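Local structure of enoyl-[acyl-carrier-protein] reductase [FMN] (5GVH) at residues P16-G21 and A189-T194; P28-A33 and V200-H205; T194-S199 and K291-D296. The protein binds FMN and probably uses it to reduce the double bond of enoyl-acyl-carrier-protein intermediates with NADH. All coordinates share one frame; numbering follows the deposited sequence.

Contact 1: P16-G21 and A189-T194. With FMN (flavin mononucleotide), chain C.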
loop_
_atom_site.group_PDB
_atom_site.type_symbol
_atom_site.label_atom_id
_atom_site.label_comp_id
_atom_site.label_asym_id
_atom_site.label_seq_id
_atom_site.Cartn_x
_atom_site.Cartn_y
_atom_site.Cartn_z
ATOM N N PRO A 16 -14.472 -10.806 -11.721
ATOM C CA PRO A 16 -13.414 -11.253 -10.807
ATOM C C PRO A 16 -13.439 -10.448 -9.514
ATOM O O PRO A 16 -12.487 -9.730 -9.204
ATOM C CB PRO A 16 -12.136 -10.962 -11.591
ATOM C CG PRO A 16 -12.417 -9.689 -12.296
ATOM C CD PRO A 16 -13.916 -9.553 -12.435
ATOM N N ILE A 17 -14.534 -10.572 -8.772
ATOM C CA ILE A 17 -14.729 -9.820 -7.535
ATOM C C ILE A 17 -15.132 -10.795 -6.439
ATOM O O ILE A 17 -16.177 -11.442 -6.542
ATOM C CB ILE A 17 -15.806 -8.732 -7.680
ATOM C CG1 ILE A 17 -15.371 -7.646 -8.661
ATOM C CG2 ILE A 17 -16.137 -8.125 -6.317
ATOM C CD1 ILE A 17 -16.413 -6.546 -8.791
ATOM N N LEU A 18 -14.325 -10.884 -5.387
ATOM C CA LEU A 18 -14.656 -11.681 -4.212
ATOM C C LEU A 18 -15.158 -10.772 -3.097
ATOM O O LEU A 18 -14.755 -9.615 -2.980
ATOM C CB LEU A 18 -13.443 -12.459 -3.693
ATOM C CG LEU A 18 -12.708 -13.549 -4.479
ATOM C CD1 LEU A 18 -12.420 -14.753 -3.584
ATOM C CD2 LEU A 18 -13.409 -13.944 -5.760
ATOM N N MET A 19 -16.031 -11.312 -2.266
ATOM C CA MET A 19 -16.408 -10.687 -1.006
ATOM C C MET A 19 -15.528 -11.280 0.082
ATOM O O MET A 19 -15.513 -12.503 0.264
ATOM C CB MET A 19 -17.886 -10.940 -0.719
ATOM C CG MET A 19 -18.506 -10.207 0.472
ATOM S SD MET A 19 -20.151 -10.949 0.831
ATOM C CE MET A 19 -19.888 -11.590 2.463
ATOM N N GLY A 20 -14.785 -10.428 0.791
ATOM C CA GLY A 20 -13.953 -10.910 1.874
ATOM C C GLY A 20 -14.734 -11.601 2.979
ATOM O O GLY A 20 -15.761 -11.087 3.437
ATOM N N GLY A 21 -14.273 -12.774 3.412
ATOM C CA GLY A 21 -14.878 -13.411 4.564
ATOM C C GLY A 21 -14.784 -12.502 5.766
ATOM O O GLY A 21 -13.700 -11.977 6.032
ATOM N N ALA A 189 -8.005 -11.073 -9.899
ATOM C CA ALA A 189 -9.298 -10.805 -9.280
ATOM C C ALA A 189 -9.023 -9.909 -8.083
ATOM O O ALA A 189 -7.868 -9.710 -7.700
ATOM C CB ALA A 189 -10.025 -12.096 -8.859
ATOM N N VAL A 190 -10.099 -9.375 -7.487
ATOM C CA VAL A 190 -10.002 -8.548 -6.289
ATOM C C VAL A 190 -10.989 -9.037 -5.239
ATOM O O VAL A 190 -12.039 -9.606 -5.553
ATOM C CB VAL A 190 -10.233 -7.047 -6.582
ATOM C CG1 VAL A 190 -9.137 -6.509 -7.533
ATOM C CG2 VAL A 190 -11.634 -6.790 -7.123
ATOM N N GLN A 191 -10.623 -8.830 -3.975
ATOM C CA GLN A 191 -11.474 -9.110 -2.827
ATOM C C GLN A 191 -11.665 -7.828 -2.019
ATOM O O GLN A 191 -10.692 -7.126 -1.711
ATOM C CB GLN A 191 -10.867 -10.217 -1.960
ATOM C CG GLN A 191 -11.426 -10.283 -0.545
ATOM C CD GLN A 191 -10.865 -11.450 0.271
ATOM O OE1 GLN A 191 -11.199 -12.598 0.016
ATOM N NE2 GLN A 191 -10.028 -11.150 1.268
ATOM N N MET A 192 -12.915 -7.525 -1.685
ATOM C CA MET A 192 -13.271 -6.316 -0.955
ATOM C C MET A 192 -14.034 -6.689 0.307
ATOM O O MET A 192 -14.811 -7.649 0.317
ATOM C CB MET A 192 -14.124 -5.366 -1.820
ATOM C CG MET A 192 -13.355 -4.668 -2.937
ATOM S SD MET A 192 -14.361 -3.623 -4.018
ATOM C CE MET A 192 -14.618 -4.764 -5.360
ATOM N N GLY A 193 -13.801 -5.938 1.373
ATOM C CA GLY A 193 -14.577 -6.111 2.581
ATOM C C GLY A 193 -15.327 -4.850 2.940
ATOM O O GLY A 193 -16.563 -4.845 2.941
ATOM N N THR A 194 -14.584 -3.769 3.226
ATOM C CA THR A 194 -15.195 -2.510 3.651
ATOM C C THR A 194 -16.170 -1.977 2.606
ATOM O O THR A 194 -17.236 -1.467 2.958
ATOM C CB THR A 194 -14.114 -1.458 3.961
ATOM O OG1 THR A 194 -13.167 -1.979 4.909
ATOM C CG2 THR A 194 -14.732 -0.174 4.547
HETATM N N1 FMN C . -10.707 -11.756 6.978
HETATM C C2 FMN C . -10.630 -13.082 7.379
HETATM O O2 FMN C . -9.859 -13.884 6.849
HETATM N N3 FMN C . -11.429 -13.526 8.397
HETATM C C4 FMN C . -12.310 -12.676 9.022
HETATM O O4 FMN C . -13.006 -13.112 9.939
HETATM C C4A FMN C . -12.391 -11.347 8.624
HETATM N N5 FMN C . -13.274 -10.492 9.252
HETATM C C5A FMN C . -13.374 -9.177 8.843
HETATM C C6 FMN C . -14.282 -8.337 9.478
HETATM C C7 FMN C . -14.401 -7.015 9.087
HETATM C C7M FMN C . -15.384 -6.126 9.794
HETATM C C8 FMN C . -13.603 -6.522 8.050
HETATM C C8M FMN C . -13.717 -5.083 7.628
HETATM C C9 FMN C . -12.692 -7.363 7.411
HETATM C C9A FMN C . -12.572 -8.700 7.804
HETATM N N10 FMN C . -11.676 -9.560 7.174
HETATM C C10 FMN C . -11.583 -10.881 7.589
HETATM C "C1'" FMN C . -10.814 -9.061 6.047
HETATM C "C2'" FMN C . -11.597 -9.134 4.739
HETATM O "O2'" FMN C . -11.831 -10.483 4.410
HETATM C "C3'" FMN C . -10.846 -8.506 3.571
HETATM O "O3'" FMN C . -9.743 -9.329 3.258
HETATM C "C4'" FMN C . -10.419 -7.072 3.862
HETATM O "O4'" FMN C . -11.552 -6.363 4.301
HETATM C "C5'" FMN C . -9.913 -6.367 2.609
HETATM O "O5'" FMN C . -9.644 -5.006 2.898
HETATM P P FMN C . -10.662 -3.794 2.543
HETATM O O1P FMN C . -9.833 -2.546 2.286
HETATM O O2P FMN C . -11.516 -4.102 1.337
HETATM O O3P FMN C . -11.523 -3.523 3.755
#
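V190 O is met from strand 17-19 by two groups: the amide of L18, with L18 N at 2.6 Å from V190 O and an almost straight N-H...O angle of 175°, and the CA-H of I17, whose CA lies 3.3 Å from V190 O. The pattern is that of parallel strands: P16 O and L18 O accept from V190 N and M192 N, and G20 N donates to M192 O over 2.8 Å. The short strand axes diverge by 32°, in keeping with the twist of a barrel. This pairing of first and last strands, with I17 and M19 also bonded to L40 next to strand 42-44, closes a TIM barrel.

On one face the bent thioether of M192 brings CE to 3.8 Å from I17 CG2. On the other, Q191 is extended, CG anti to its backbone N (chi1 162°), which lays CD 3.5 Å from the bare CA of G20 and carries NE2 to a weak 2.7 Å bond with FMN O3'. Beyond the strand end, G193 N donates to FMN O2P at 2.9 Å, while both N and OG1 of T194 converge on O3P, the hydroxyl at 2.5 Å from it. Two backbone amides and a hydroxyl at the start of helix 194-197 thus hold the phosphate, and the helix end would be expected to ease its negative charge.

Contact 2: P28-A33 and V200-H205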
loop_
_atom_site.group_PDB
_atom_site.type_symbol
_atom_site.label_atom_id
_atom_site.label_comp_id
_atom_site.label_asym_id
_atom_site.label_seq_id
_atom_site.Cartn_x
_atom_site.Cartn_y
_atom_site.Cartn_z
ATOM N N PRO A 28 -25.254 -14.670 5.388
ATOM C CA PRO A 28 -25.787 -15.291 4.161
ATOM C C PRO A 28 -26.556 -14.324 3.273
ATOM O O PRO A 28 -26.538 -14.480 2.046
ATOM C CB PRO A 28 -26.693 -16.404 4.703
ATOM C CG PRO A 28 -26.113 -16.732 6.035
ATOM C CD PRO A 28 -25.638 -15.426 6.594
ATOM N N THR A 29 -27.225 -13.327 3.856
ATOM C CA THR A 29 -27.948 -12.347 3.051
ATOM C C THR A 29 -26.987 -11.529 2.191
ATOM O O THR A 29 -27.164 -11.415 0.971
ATOM C CB THR A 29 -28.779 -11.431 3.958
ATOM O OG1 THR A 29 -29.631 -12.222 4.792
ATOM C CG2 THR A 29 -29.642 -10.504 3.130
ATOM N N LEU A 30 -25.942 -10.968 2.803
ATOM C CA LEU A 30 -25.050 -10.106 2.033
ATOM C C LEU A 30 -24.219 -10.915 1.034
ATOM O O LEU A 30 -24.043 -10.487 -0.116
ATOM C CB LEU A 30 -24.189 -9.274 2.990
ATOM C CG LEU A 30 -23.085 -8.340 2.487
ATOM C CD1 LEU A 30 -22.992 -7.085 3.286
ATOM C CD2 LEU A 30 -21.830 -9.005 2.742
ATOM N N ALA A 31 -23.763 -12.112 1.419
ATOM C CA ALA A 31 -23.031 -12.945 0.466
ATOM C C ALA A 31 -23.924 -13.430 -0.672
ATOM O O ALA A 31 -23.444 -13.628 -1.793
ATOM C CB ALA A 31 -22.388 -14.134 1.178
ATOM N N ALA A 32 -25.217 -13.637 -0.418
ATOM C CA ALA A 32 -26.094 -14.043 -1.511
ATOM C C ALA A 32 -26.232 -12.932 -2.546
ATOM O O ALA A 32 -26.182 -13.193 -3.753
ATOM C CB ALA A 32 -27.464 -14.455 -0.973
ATOM N N ALA A 33 -26.403 -11.688 -2.093
ATOM C CA ALA A 33 -26.484 -10.574 -3.032
ATOM C C ALA A 33 -25.218 -10.449 -3.867
ATOM O O ALA A 33 -25.294 -10.117 -5.056
ATOM C CB ALA A 33 -26.758 -9.273 -2.286
ATOM N N VAL A 200 -26.430 -1.538 0.869
ATOM C CA VAL A 200 -27.757 -1.554 1.487
ATOM C C VAL A 200 -28.159 -2.970 1.887
ATOM O O VAL A 200 -28.881 -3.152 2.871
ATOM C CB VAL A 200 -28.814 -0.901 0.570
ATOM C CG1 VAL A 200 -28.508 0.575 0.354
ATOM C CG2 VAL A 200 -28.899 -1.629 -0.750
ATOM N N GLU A 201 -27.691 -3.988 1.157
ATOM C CA GLU A 201 -27.967 -5.376 1.526
ATOM C C GLU A 201 -27.319 -5.781 2.848
ATOM O O GLU A 201 -27.733 -6.777 3.443
ATOM C CB GLU A 201 -27.489 -6.325 0.427
ATOM C CG GLU A 201 -28.270 -6.260 -0.875
ATOM C CD GLU A 201 -27.839 -5.128 -1.776
ATOM O OE1 GLU A 201 -27.045 -4.272 -1.320
ATOM O OE2 GLU A 201 -28.289 -5.104 -2.945
ATOM N N SER A 202 -26.306 -5.047 3.304
ATOM C CA SER A 202 -25.673 -5.315 4.590
ATOM C C SER A 202 -26.635 -5.062 5.740
ATOM O O SER A 202 -27.455 -4.143 5.701
ATOM C CB SER A 202 -24.438 -4.419 4.767
ATOM O OG SER A 202 -23.747 -4.714 5.970
ATOM N N ASP A 203 -26.496 -5.852 6.799
ATOM C CA ASP A 203 -27.341 -5.680 7.972
ATOM C C ASP A 203 -26.563 -5.214 9.193
ATOM O O ASP A 203 -27.077 -5.294 10.312
ATOM C CB ASP A 203 -28.099 -6.973 8.272
ATOM C CG ASP A 203 -27.195 -8.178 8.309
ATOM O OD1 ASP A 203 -26.103 -8.073 8.903
ATOM O OD2 ASP A 203 -27.576 -9.225 7.728
ATOM N N VAL A 204 -25.333 -4.730 9.008
ATOM C CA VAL A 204 -24.622 -4.140 10.133
ATOM C C VAL A 204 -25.398 -2.925 10.638
ATOM O O VAL A 204 -26.169 -2.291 9.905
ATOM C CB VAL A 204 -23.183 -3.754 9.753
ATOM C CG1 VAL A 204 -22.363 -4.994 9.453
ATOM C CG2 VAL A 204 -23.180 -2.818 8.553
ATOM N N HIS A 205 -25.211 -2.624 11.916
ATOM C CA HIS A 205 -25.854 -1.468 12.512
ATOM C C HIS A 205 -25.559 -0.234 11.664
ATOM O O HIS A 205 -24.391 0.032 11.349
ATOM C CB HIS A 205 -25.354 -1.281 13.941
ATOM C CG HIS A 205 -26.170 -0.330 14.760
ATOM N ND1 HIS A 205 -26.315 1.002 14.435
ATOM C CD2 HIS A 205 -26.867 -0.515 15.906
ATOM C CE1 HIS A 205 -27.071 1.594 15.342
ATOM N NE2 HIS A 205 -27.416 0.697 16.249
#
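L30 and S202 make the tight van der Waals contact here: L30 CD1 lies 3.4 Å from S202 CB and 3.5 Å from S202 CA, both shorter than usual for carbon pairs. L30 reaches them with CG anti to the backbone N (chi1 176°), and its chi2 of 143° departs from a staggered value, consistent with some strain at this point. The CA atoms of the two residues are 5.5 Å apart, the closest CA-CA pair across the segments.

The remaining van der Waals contacts are looser. A33 CB lies 3.7 Å from E201 CG, so the aliphatic part of the glutamate rests on the helix, and T29 CG2 comes no nearer than 4.2 Å to the carbonyl oxygen E201 O.

In the fold, helix 28-36 is the first outer helix of the TIM barrel after strand 17-19, where M19 backs L30 and A31, and residues 200-205 form the linker between helix 194-197 and helix 206-213.

The polar partners that can be identified lie within one segment or outside the pair. E201 bends at chi2 (82°), and its OE1 accepts from V290 N at the start of helix 290-310. S202 OG receives a weak bond from V204 N (3.4 Å), while S202 O is bonded to K209 NZ. T27 OG1 is bonded to L30 N and, weakly, to D203 OD2, so the residue just before the helix links its first turn weakly to the linker. H205 occupies the N-cap of helix 206-213, its ND1 bonded to V207 N.

Contact 3: T194-S199 and K291-D296. With FMN (flavin mononucleotide), chain C.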
loop_
_atom_site.group_PDB
_atom_site.type_symbol
_atom_site.label_atom_id
_atom_site.label_comp_id
_atom_site.label_asym_id
_atom_site.label_seq_id
_atom_site.Cartn_x
_atom_site.Cartn_y
_atom_site.Cartn_z
ATOM N N THR A 194 -14.584 -3.769 3.226
ATOM C CA THR A 194 -15.195 -2.510 3.651
ATOM C C THR A 194 -16.170 -1.977 2.606
ATOM O O THR A 194 -17.236 -1.467 2.958
ATOM C CB THR A 194 -14.114 -1.458 3.961
ATOM O OG1 THR A 194 -13.167 -1.979 4.909
ATOM C CG2 THR A 194 -14.732 -0.174 4.547
ATOM N N ARG A 195 -15.823 -2.076 1.318
ATOM C CA ARG A 195 -16.745 -1.637 0.269
ATOM C C ARG A 195 -18.072 -2.408 0.300
ATOM O O ARG A 195 -19.124 -1.848 -0.029
ATOM C CB ARG A 195 -16.070 -1.770 -1.099
ATOM C CG ARG A 195 -16.971 -1.570 -2.316
ATOM C CD ARG A 195 -17.415 -0.126 -2.506
ATOM N NE ARG A 195 -18.483 0.258 -1.589
ATOM C CZ ARG A 195 -19.168 1.393 -1.671
ATOM N NH1 ARG A 195 -18.902 2.261 -2.642
ATOM N NH2 ARG A 195 -20.121 1.659 -0.787
ATOM N N PHE A 196 -18.056 -3.681 0.697
ATOM C CA PHE A 196 -19.291 -4.465 0.730
ATOM C C PHE A 196 -20.038 -4.362 2.054
ATOM O O PHE A 196 -21.216 -4.721 2.109
ATOM C CB PHE A 196 -19.003 -5.939 0.421
ATOM C CG PHE A 196 -18.877 -6.250 -1.065
ATOM C CD1 PHE A 196 -17.877 -7.105 -1.529
ATOM C CD2 PHE A 196 -19.769 -5.715 -1.986
ATOM C CE1 PHE A 196 -17.763 -7.413 -2.883
ATOM C CE2 PHE A 196 -19.651 -6.012 -3.343
ATOM C CZ PHE A 196 -18.643 -6.861 -3.791
ATOM N N VAL A 197 -19.389 -3.903 3.123
ATOM C CA VAL A 197 -20.134 -3.548 4.327
ATOM C C VAL A 197 -20.983 -2.307 4.068
ATOM O O VAL A 197 -22.096 -2.173 4.592
ATOM C CB VAL A 197 -19.168 -3.339 5.512
ATOM C CG1 VAL A 197 -19.925 -2.933 6.786
ATOM C CG2 VAL A 197 -18.321 -4.591 5.754
ATOM N N ALA A 198 -20.472 -1.384 3.244
ATOM C CA ALA A 198 -21.153 -0.125 2.935
ATOM C C ALA A 198 -22.139 -0.312 1.775
ATOM O O ALA A 198 -22.134 0.415 0.780
ATOM C CB ALA A 198 -20.131 0.964 2.627
ATOM N N SER A 199 -22.991 -1.322 1.924
ATOM C CA SER A 199 -24.006 -1.650 0.934
ATOM C C SER A 199 -25.354 -1.767 1.628
ATOM O O SER A 199 -25.424 -2.069 2.822
ATOM C CB SER A 199 -23.690 -2.955 0.207
ATOM O OG SER A 199 -23.686 -4.032 1.124
ATOM N N LYS A 291 -25.277 -4.925 -6.340
ATOM C CA LYS A 291 -25.137 -5.059 -7.787
ATOM C C LYS A 291 -24.633 -3.766 -8.415
ATOM O O LYS A 291 -23.843 -3.796 -9.364
ATOM C CB LYS A 291 -26.456 -5.483 -8.432
ATOM C CG LYS A 291 -26.328 -5.639 -9.952
ATOM C CD LYS A 291 -27.422 -6.506 -10.542
ATOM C CE LYS A 291 -28.500 -5.644 -11.179
ATOM N NZ LYS A 291 -27.963 -4.746 -12.246
ATOM N N GLN A 292 -25.079 -2.622 -7.896
ATOM C CA GLN A 292 -24.616 -1.341 -8.414
ATOM C C GLN A 292 -23.122 -1.159 -8.170
ATOM O O GLN A 292 -22.399 -0.649 -9.035
ATOM C CB GLN A 292 -25.416 -0.213 -7.768
ATOM C CG GLN A 292 -24.765 1.142 -7.861
ATOM C CD GLN A 292 -25.780 2.259 -7.873
ATOM O OE1 GLN A 292 -26.563 2.379 -8.815
ATOM N NE2 GLN A 292 -25.778 3.082 -6.830
ATOM N N ILE A 293 -22.647 -1.574 -6.993
ATOM C CA ILE A 293 -21.223 -1.522 -6.675
ATOM C C ILE A 293 -20.415 -2.280 -7.722
ATOM O O ILE A 293 -19.425 -1.771 -8.262
ATOM C CB ILE A 293 -20.981 -2.084 -5.265
ATOM C CG1 ILE A 293 -21.711 -1.238 -4.219
ATOM C CG2 ILE A 293 -19.499 -2.155 -4.966
ATOM C CD1 ILE A 293 -21.618 -1.792 -2.821
ATOM N N ILE A 294 -20.840 -3.502 -8.040
ATOM C CA ILE A 294 -20.070 -4.346 -8.948
ATOM C C ILE A 294 -20.064 -3.765 -10.357
ATOM O O ILE A 294 -19.039 -3.799 -11.057
ATOM C CB ILE A 294 -20.628 -5.779 -8.923
ATOM C CG1 ILE A 294 -20.346 -6.415 -7.562
ATOM C CG2 ILE A 294 -20.071 -6.613 -10.073
ATOM C CD1 ILE A 294 -20.645 -7.878 -7.504
ATOM N N GLU A 295 -21.202 -3.234 -10.809
ATOM C CA GLU A 295 -21.244 -2.716 -12.170
ATOM C C GLU A 295 -20.516 -1.389 -12.284
ATOM O O GLU A 295 -19.877 -1.130 -13.308
ATOM C CB GLU A 295 -22.684 -2.582 -12.659
ATOM C CG GLU A 295 -23.451 -3.879 -12.600
ATOM C CD GLU A 295 -24.939 -3.670 -12.757
ATOM O OE1 GLU A 295 -25.452 -2.648 -12.243
ATOM O OE2 GLU A 295 -25.597 -4.533 -13.379
ATOM N N ASP A 296 -20.609 -0.538 -11.254
ATOM C CA ASP A 296 -19.828 0.697 -11.237
ATOM C C ASP A 296 -18.338 0.397 -11.293
ATOM O O ASP A 296 -17.592 1.004 -12.073
ATOM C CB ASP A 296 -20.150 1.525 -9.990
ATOM C CG ASP A 296 -21.506 2.189 -10.060
ATOM O OD1 ASP A 296 -22.173 2.070 -11.110
ATOM O OD2 ASP A 296 -21.880 2.870 -9.080
HETATM N N1 FMN C . -10.707 -11.756 6.978
HETATM C C2 FMN C . -10.630 -13.082 7.379
HETATM O O2 FMN C . -9.859 -13.884 6.849
HETATM N N3 FMN C . -11.429 -13.526 8.397
HETATM C C4 FMN C . -12.310 -12.676 9.022
HETATM O O4 FMN C . -13.006 -13.112 9.939
HETATM C C4A FMN C . -12.391 -11.347 8.624
HETATM N N5 FMN C . -13.274 -10.492 9.252
HETATM C C5A FMN C . -13.374 -9.177 8.843
HETATM C C6 FMN C . -14.282 -8.337 9.478
HETATM C C7 FMN C . -14.401 -7.015 9.087
HETATM C C7M FMN C . -15.384 -6.126 9.794
HETATM C C8 FMN C . -13.603 -6.522 8.050
HETATM C C8M FMN C . -13.717 -5.083 7.628
HETATM C C9 FMN C . -12.692 -7.363 7.411
HETATM C C9A FMN C . -12.572 -8.700 7.804
HETATM N N10 FMN C . -11.676 -9.560 7.174
HETATM C C10 FMN C . -11.583 -10.881 7.589
HETATM C "C1'" FMN C . -10.814 -9.061 6.047
HETATM C "C2'" FMN C . -11.597 -9.134 4.739
HETATM O "O2'" FMN C . -11.831 -10.483 4.410
HETATM C "C3'" FMN C . -10.846 -8.506 3.571
HETATM O "O3'" FMN C . -9.743 -9.329 3.258
HETATM C "C4'" FMN C . -10.419 -7.072 3.862
HETATM O "O4'" FMN C . -11.552 -6.363 4.301
HETATM C "C5'" FMN C . -9.913 -6.367 2.609
HETATM O "O5'" FMN C . -9.644 -5.006 2.898
HETATM P P FMN C . -10.662 -3.794 2.543
HETATM O O1P FMN C . -9.833 -2.546 2.286
HETATM O O2P FMN C . -11.516 -4.102 1.337
HETATM O O3P FMN C . -11.523 -3.523 3.755
#
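The guanidinium of R195 has I293 CD1 over one face, 3.9 Å from NE, and the F196 ring has I294 CG1 at its edge, near the ring plane and 4.2 Å from CZ. I293 CG2 approaches the ring obliquely, 4.2 Å from F196 CE2. The same methyl sits 3.7 Å from R195 CG, so one branch of I293 touches both the arginine stem and the aromatic ring. Its other branch ends at CD1, which also meets S199 CB at 3.8 Å.

The arginine folds back through bends at chi2 (71°) and chi3 (-77°), bringing NH2 to the carbonyl of A198. There NH2 donates to A198 O at 2.8 Å, with an N-H...O angle of only 131°, and it is bonded to E286 O as well. These two carbonyls fix the head, whereas NE is buried beside I293 without a partner in the model. A198 is the centre of an inverse gamma turn that ends helix 194-197, and S199 OG reaches back to F196 O over 2.7 Å, a further bond from the last residue of the turn to the helix.

Apolar contact with I293 and I294 thus joins the phosphate-binding helix to helix 290-310, the last of the chain. F196 and I294 both pack on I17 of strand 17-19, and V197 rests on Y208 and I212 of helix 206-213.

How the contacts relate
From the N terminus, strand 17-19 opens contact 1 and helix 28-36, the next helix, opens contact 2. Contact 1 closes first, across 167 residues, when strand 190-192 returns beside strand 17-19. Contact 3 then opens from the shared T194, and contact 2 closes at 200-205 before helix 290-310 closes contact 3. Contact 2 therefore crosses both others, while contacts 1 and 3 stand in series. Contact 1 touches contact 2, with M19 SD 3.2 Å from L30 CD2, and contact 3, with I17 CG2 3.8 Å from F196 CZ. Together they tie the barrel's seam to its first helix, the phosphate-binding helix and the C-terminal helix.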